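Local atomic coordinates of hypothetical conserved protein TTC0263 (Thermus thermophilus, PDB entry 2PL2), a protein that is of unknown function but belongs to the tetratricopeptide repeat family, whose stacked helical hairpins commonly serve as scaffolds for binding other proteins. Residues 42-45 with 46-49; 58-61 with 62-65; 159-163 with 164-168. All coordinates share one frame; numbering follows the deposited sequence.

The three contacts are local, each made along one helix or round one turn, and they follow one another in series, none nesting in or crossing another. Interaction 1 spans two turns of helix 39-51. Interaction 2 follows on the next helix, 55-68, and touches interaction 1: L42, L45 and Q49 meet N61, tying the two consecutive helices side by side. Interaction 3 lies on the opposite side of the chain's centre, its centre about 32 Å from that of interaction 1 and about 34 Å from that of interaction 2. It rounds the tight corner where helix 151-164 gives way to helix 167-180. The first two thus lie on neighbouring packed helices, the third at a turn between helices.

Interaction 1 of 3, residues 42-45 with 46-49; sequences LYWL and ARTQ
Residues 42-45 and 46-49 form successive turns of one alpha helix, each N-H from A46 to Q49 bonded to the carbonyl four residues earlier, as in R47 N to Y43 O at 2.9 Å. On one side of this helix Y43, W44 and R47 gather into a compact cluster. Y43 reaches it because its CG stands anti to the backbone N (chi1 159°), and CE2 of its ring lies over the centre of the W44 indole. R47 runs alongside both rings, pointing the same way. Its CG makes a CH-pi contact over one face of Y43, 4.1 Å from the ring centroid, and its CD comes 3.0 Å from Y43 OH. A bend at chi3 then carries NH1 obliquely to W44 CZ3, 3.0 Å away, with the indole and guanidinium planes 29° apart. A long chain suits this place, its methylenes lining one ring while its head reaches the other.

In the tetratricopeptide repeat fold such helices pair and stack, and helices 6-17, 21-32, 55-68 and 73-88 all touch this one. L45 packs on L25 and L32 of helix 21-32, W44 meets Y16 edge-to-face, and the small A46 leaves room for V78 of helix 73-88. Q49 lies one turn on from L45, toward P57 of helix 55-68. T48 is buried, and its hydroxyl is satisfied within the helix: OG1 donates to W44 O at 2.8 Å, while T48 N reaches the same oxygen at 2.9 Å from the opposite face of the carbonyl plane.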
loop_
_atom_site.group_PDB
_atom_site.type_symbol
_atom_site.label_atom_id
_atom_site.label_comp_id
_atom_site.label_asym_id
_atom_site.label_seq_id
_atom_site.Cartn_x
_atom_site.Cartn_y
_atom_site.Cartn_z
ATOM N N LEU A 42 6.187 19.842 2.325
ATOM C CA LEU A 42 6.903 18.761 3.024
ATOM C C LEU A 42 5.925 17.793 3.658
ATOM O O LEU A 42 6.171 16.590 3.743
ATOM C CB LEU A 42 7.792 19.319 4.143
ATOM C CG LEU A 42 9.149 19.966 3.881
ATOM C CD1 LEU A 42 9.703 20.523 5.199
ATOM C CD2 LEU A 42 10.109 18.939 3.299
ATOM N N TYR A 43 4.830 18.349 4.158
ATOM C CA TYR A 43 3.787 17.550 4.781
ATOM C C TYR A 43 3.192 16.617 3.723
ATOM O O TYR A 43 3.158 15.399 3.908
ATOM C CB TYR A 43 2.680 18.454 5.343
ATOM C CG TYR A 43 1.356 17.735 5.544
ATOM C CD1 TYR A 43 1.182 16.817 6.577
ATOM C CD2 TYR A 43 0.282 17.976 4.688
ATOM C CE1 TYR A 43 -0.034 16.156 6.758
ATOM C CE2 TYR A 43 -0.929 17.321 4.851
ATOM C CZ TYR A 43 -1.087 16.414 5.889
ATOM O OH TYR A 43 -2.299 15.772 6.045
ATOM N N TRP A 44 2.730 17.199 2.619
ATOM C CA TRP A 44 2.129 16.413 1.551
ATOM C C TRP A 44 3.135 15.443 0.952
ATOM O O TRP A 44 2.798 14.291 0.668
ATOM C CB TRP A 44 1.557 17.323 0.473
ATOM C CG TRP A 44 0.238 17.889 0.861
ATOM C CD1 TRP A 44 -0.052 19.193 1.144
ATOM C CD2 TRP A 44 -0.980 17.156 1.059
ATOM N NE1 TRP A 44 -1.376 19.317 1.507
ATOM C CE2 TRP A 44 -1.964 18.084 1.465
ATOM C CE3 TRP A 44 -1.327 15.809 0.934
ATOM C CZ2 TRP A 44 -3.277 17.699 1.748
ATOM C CZ3 TRP A 44 -2.637 15.428 1.220
ATOM C CH2 TRP A 44 -3.593 16.368 1.623
ATOM N N LEU A 45 4.365 15.911 0.772
ATOM C CA LEU A 45 5.432 15.079 0.243
ATOM C C LEU A 45 5.574 13.853 1.132
ATOM O O LEU A 45 5.590 12.721 0.653
ATOM C CB LEU A 45 6.757 15.845 0.234
ATOM C CG LEU A 45 7.979 14.985 -0.100
ATOM C CD1 LEU A 45 7.948 14.597 -1.567
ATOM C CD2 LEU A 45 9.255 15.751 0.224
ATOM N N ALA A 46 5.689 14.090 2.433
ATOM C CA ALA A 46 5.828 13.013 3.396
ATOM C C ALA A 46 4.639 12.055 3.329
ATOM O O ALA A 46 4.816 10.841 3.366
ATOM C CB ALA A 46 5.963 13.587 4.806
ATOM N N ARG A 47 3.429 12.606 3.251
ATOM C CA ARG A 47 2.223 11.784 3.185
ATOM C C ARG A 47 2.292 10.877 1.971
ATOM O O ARG A 47 1.983 9.686 2.047
ATOM C CB ARG A 47 0.968 12.652 3.106
ATOM C CG ARG A 47 0.463 13.154 4.445
ATOM C CD ARG A 47 -0.932 13.737 4.310
ATOM N NE ARG A 47 -1.985 12.719 4.293
ATOM C CZ ARG A 47 -3.269 12.976 4.049
ATOM N NH1 ARG A 47 -3.657 14.219 3.796
ATOM N NH2 ARG A 47 -4.166 11.995 4.056
ATOM N N THR A 48 2.710 11.447 0.850
ATOM C CA THR A 48 2.833 10.686 -0.380
ATOM C C THR A 48 3.925 9.610 -0.267
ATOM O O THR A 48 3.789 8.525 -0.830
ATOM C CB THR A 48 3.143 11.617 -1.545
ATOM O OG1 THR A 48 2.224 12.718 -1.525
ATOM C CG2 THR A 48 3.010 10.869 -2.867
ATOM N N GLN A 49 4.992 9.908 0.473
ATOM C CA GLN A 49 6.081 8.957 0.663
ATOM C C GLN A 49 5.623 7.744 1.466
ATOM O O GLN A 49 6.033 6.617 1.194
ATOM C CB GLN A 49 7.259 9.638 1.372
ATOM C CG GLN A 49 7.898 10.771 0.563
ATOM C CD GLN A 49 9.053 11.434 1.277
ATOM O OE1 GLN A 49 8.929 11.831 2.435
ATOM N NE2 GLN A 49 10.184 11.573 0.588
#

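Interaction 2 of 3, residues 58-61 with 62-65; sequences ALEN and GKTL
A58 O accepts the N-H of G62, the N...O distance being 3.0 Å, in a moderately bent bond with the donor tilted from the carbonyl plane. This is a middle turn of helix 55-68 in the tetratricopeptide repeat fold, lodged between helices 39-51 and 73-88. The next bond, K63 N to L59 O, is 3.1 Å long, and K63 CG also settles 3.2 Å from that oxygen. From there the extended lysine chain passes over L59, with CE 4.2 Å from L59 CG. Leucine suits its place because its branches also pack on L79, A82 and Y83 of helix 73-88, whereas K63 lays its methylenes beside L59 and on L79 and ends in an ammonium on the exposed side of the helix. E60, also exposed, bends at chi2 (47°) and brings OE1 to 3.8 Å from K63 CD. The opposite charges remain 4.3 Å apart, E60 OE1 to K63 NZ, beyond a salt bridge, so any attraction is probably modest. Toward helix 39-51, N61 meets L42 and L45, and L65 packs on P39 while its CG sits 3.2 Å from N61 O.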
loop_
_atom_site.group_PDB
_atom_site.type_symbol
_atom_site.label_atom_id
_atom_site.label_comp_id
_atom_site.label_asym_id
_atom_site.label_seq_id
_atom_site.Cartn_x
_atom_site.Cartn_y
_atom_site.Cartn_z
ATOM N N ALA A 58 10.021 9.864 4.999
ATOM C CA ALA A 58 8.831 10.498 5.552
ATOM C C ALA A 58 9.003 10.735 7.038
ATOM O O ALA A 58 8.450 11.685 7.591
ATOM C CB ALA A 58 7.607 9.632 5.302
ATOM N N LEU A 59 9.755 9.854 7.686
ATOM C CA LEU A 59 10.022 9.982 9.109
ATOM C C LEU A 59 10.929 11.200 9.289
ATOM O O LEU A 59 10.797 11.951 10.252
ATOM C CB LEU A 59 10.733 8.730 9.629
ATOM C CG LEU A 59 11.220 8.738 11.086
ATOM C CD1 LEU A 59 10.038 8.555 12.034
ATOM C CD2 LEU A 59 12.230 7.612 11.294
ATOM N N GLU A 60 11.840 11.393 8.341
ATOM C CA GLU A 60 12.781 12.503 8.385
ATOM C C GLU A 60 12.111 13.842 8.092
ATOM O O GLU A 60 12.520 14.874 8.631
ATOM C CB GLU A 60 13.921 12.250 7.395
ATOM C CG GLU A 60 15.147 13.118 7.625
ATOM C CD GLU A 60 15.575 13.148 9.091
ATOM O OE1 GLU A 60 15.838 12.067 9.672
ATOM O OE2 GLU A 60 15.641 14.264 9.659
ATOM N N ASN A 61 11.089 13.825 7.239
ATOM C CA ASN A 61 10.351 15.042 6.895
ATOM C C ASN A 61 9.398 15.426 8.025
ATOM O O ASN A 61 9.124 16.603 8.248
ATOM C CB ASN A 61 9.566 14.848 5.595
ATOM C CG ASN A 61 10.404 15.131 4.359
ATOM O OD1 ASN A 61 10.098 14.655 3.265
ATOM N ND2 ASN A 61 11.458 15.919 4.527
ATOM N N GLY A 62 8.882 14.423 8.724
ATOM C CA GLY A 62 8.001 14.686 9.840
ATOM C C GLY A 62 8.825 15.328 10.941
ATOM O O GLY A 62 8.376 16.279 11.594
ATOM N N LYS A 63 10.036 14.796 11.136
ATOM C CA LYS A 63 10.973 15.300 12.134
ATOM C C LYS A 63 11.280 16.769 11.904
ATOM O O LYS A 63 11.221 17.559 12.823
ATOM C CB LYS A 63 12.277 14.503 12.101
ATOM C CG LYS A 63 12.222 13.187 12.876
ATOM C CD LYS A 63 13.484 12.357 12.679
ATOM C CE LYS A 63 13.484 11.172 13.642
ATOM N NZ LYS A 63 14.566 10.189 13.370
ATOM N N THR A 64 11.601 17.130 10.671
ATOM C CA THR A 64 11.919 18.520 10.347
ATOM C C THR A 64 10.673 19.406 10.343
ATOM O O THR A 64 10.769 20.633 10.326
ATOM C CB THR A 64 12.676 18.627 8.985
ATOM O OG1 THR A 64 12.487 19.931 8.417
ATOM C CG2 THR A 64 12.180 17.594 8.015
ATOM N N LEU A 65 9.500 18.786 10.388
ATOM C CA LEU A 65 8.260 19.548 10.403
ATOM C C LEU A 65 7.904 19.937 11.824
ATOM O O LEU A 65 7.428 21.039 12.074
ATOM C CB LEU A 65 7.132 18.734 9.794
ATOM C CG LEU A 65 6.960 18.895 8.295
ATOM C CD1 LEU A 65 5.988 17.836 7.771
ATOM C CD2 LEU A 65 6.457 20.314 8.016
#

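Interaction 3 of 3, residues 159-163 with 164-168; sequences ELYLS and MGRLD
M164 packs beside L160 and the Y161 ring, its flexible thioether suiting a place between two such different shapes, though the modelled CE sits too close to L160 CG for its exact position among the leucine branches to be trusted. The setting is the corner between helices 151-164 and 167-180, a helix-turn-helix hairpin of the tetratricopeptide repeat fold. Further out, L162 CD2 meets L167 CG at 4.0 Å, an apolar clasp across the turn.

The backbone bonds follow the pattern of a Schellman motif, though weakly: R166 N reaches Y161 O at 2.6 Å and G165 N reaches L162 O at 3.3 Å. Glycine suits the corner because G165 has a positive phi of 98°, where a side chain would jam against the preceding carbonyl. R166 is the N-cap residue of the next helix, and its extended chain crosses the Y161 side chain obliquely, R166 CD 3.5 Å from Y161 CD1. E138 of helix 134-147 holds the far end, taking a salt bridge from R166 NH1 and a weak hydrogen bond from Y161 OH. On the exposed side, S163 turns its hydroxyl back on the helix: S163 OG donates to L160 O at 2.6 Å, on the same face of that carbonyl as M164 N at 3.1 Å.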
loop_
_atom_site.group_PDB
_atom_site.type_symbol
_atom_site.label_atom_id
_atom_site.label_comp_id
_atom_site.label_asym_id
_atom_site.label_seq_id
_atom_site.Cartn_x
_atom_site.Cartn_y
_atom_site.Cartn_z
ATOM N N GLU A 159 -13.735 -1.736 12.113
ATOM C CA GLU A 159 -12.493 -2.501 12.206
ATOM C C GLU A 159 -12.131 -2.842 13.631
ATOM O O GLU A 159 -11.763 -3.977 13.911
ATOM C CB GLU A 159 -11.344 -1.732 11.555
ATOM C CG GLU A 159 -11.223 -1.995 10.074
ATOM C CD GLU A 159 -10.917 -3.450 9.786
ATOM O OE1 GLU A 159 -9.837 -3.913 10.199
ATOM O OE2 GLU A 159 -11.754 -4.127 9.152
ATOM N N LEU A 160 -12.215 -1.868 14.534
ATOM C CA LEU A 160 -11.911 -2.147 15.944
ATOM C C LEU A 160 -12.920 -3.138 16.553
ATOM O O LEU A 160 -12.613 -3.828 17.519
ATOM C CB LEU A 160 -11.905 -0.859 16.769
ATOM C CG LEU A 160 -11.702 -1.046 18.280
ATOM C CD1 LEU A 160 -10.380 -1.759 18.567
ATOM C CD2 LEU A 160 -11.771 0.307 18.974
ATOM N N TYR A 161 -14.124 -3.214 15.985
ATOM C CA TYR A 161 -15.127 -4.143 16.494
ATOM C C TYR A 161 -14.863 -5.565 16.032
ATOM O O TYR A 161 -15.188 -6.529 16.740
ATOM C CB TYR A 161 -16.529 -3.700 16.092
ATOM C CG TYR A 161 -17.008 -2.529 16.902
ATOM C CD1 TYR A 161 -16.666 -2.421 18.244
ATOM C CD2 TYR A 161 -17.798 -1.534 16.341
ATOM C CE1 TYR A 161 -17.089 -1.360 19.006
ATOM C CE2 TYR A 161 -18.235 -0.455 17.104
ATOM C CZ TYR A 161 -17.868 -0.380 18.441
ATOM O OH TYR A 161 -18.250 0.674 19.222
ATOM N N LEU A 162 -14.274 -5.703 14.849
ATOM C CA LEU A 162 -13.940 -7.029 14.352
ATOM C C LEU A 162 -12.785 -7.568 15.190
ATOM O O LEU A 162 -12.728 -8.758 15.499
ATOM C CB LEU A 162 -13.564 -6.975 12.869
ATOM C CG LEU A 162 -14.785 -6.865 11.948
ATOM C CD1 LEU A 162 -14.362 -6.832 10.500
ATOM C CD2 LEU A 162 -15.697 -8.048 12.199
ATOM N N SER A 163 -11.886 -6.673 15.583
ATOM C CA SER A 163 -10.732 -7.037 16.404
ATOM C C SER A 163 -11.180 -7.446 17.809
ATOM O O SER A 163 -10.627 -8.376 18.400
ATOM C CB SER A 163 -9.764 -5.857 16.520
ATOM O OG SER A 163 -10.250 -4.893 17.442
ATOM N N MET A 164 -12.177 -6.735 18.338
ATOM C CA MET A 164 -12.709 -7.014 19.667
ATOM C C MET A 164 -13.680 -8.193 19.661
ATOM O O MET A 164 -13.952 -8.789 20.706
ATOM C CB MET A 164 -13.423 -5.778 20.237
ATOM C CG MET A 164 -12.516 -4.612 20.563
ATOM S SD MET A 164 -13.386 -3.232 21.309
ATOM C CE MET A 164 -13.874 -2.384 19.920
ATOM N N GLY A 165 -14.209 -8.525 18.487
ATOM C CA GLY A 165 -15.140 -9.634 18.403
ATOM C C GLY A 165 -16.587 -9.183 18.413
ATOM O O GLY A 165 -17.496 -10.016 18.501
ATOM N N ARG A 166 -16.804 -7.869 18.341
ATOM C CA ARG A 166 -18.155 -7.312 18.315
ATOM C C ARG A 166 -18.638 -7.245 16.866
ATOM O O ARG A 166 -18.814 -6.166 16.305
ATOM C CB ARG A 166 -18.167 -5.910 18.915
ATOM C CG ARG A 166 -17.737 -5.822 20.373
ATOM C CD ARG A 166 -17.882 -4.383 20.851
ATOM N NE ARG A 166 -17.485 -4.190 22.238
ATOM C CZ ARG A 166 -17.635 -3.045 22.895
ATOM N NH1 ARG A 166 -18.174 -1.999 22.283
ATOM N NH2 ARG A 166 -17.249 -2.942 24.161
ATOM N N LEU A 167 -18.841 -8.414 16.270
ATOM C CA LEU A 167 -19.283 -8.528 14.887
ATOM C C LEU A 167 -20.576 -7.769 14.564
ATOM O O LEU A 167 -20.630 -6.980 13.611
ATOM C CB LEU A 167 -19.437 -10.010 14.533
ATOM C CG LEU A 167 -18.611 -10.531 13.360
ATOM C CD1 LEU A 167 -18.574 -12.044 13.400
ATOM C CD2 LEU A 167 -19.208 -10.024 12.050
ATOM N N ASP A 168 -21.622 -7.999 15.349
ATOM C CA ASP A 168 -22.878 -7.317 15.090
ATOM C C ASP A 168 -22.704 -5.810 15.069
ATOM O O ASP A 168 -23.287 -5.128 14.231
ATOM C CB ASP A 168 -23.927 -7.716 16.129
ATOM C CG ASP A 168 -24.371 -9.153 15.971
ATOM O OD1 ASP A 168 -24.565 -9.579 14.810
ATOM O OD2 ASP A 168 -24.533 -9.854 16.993
#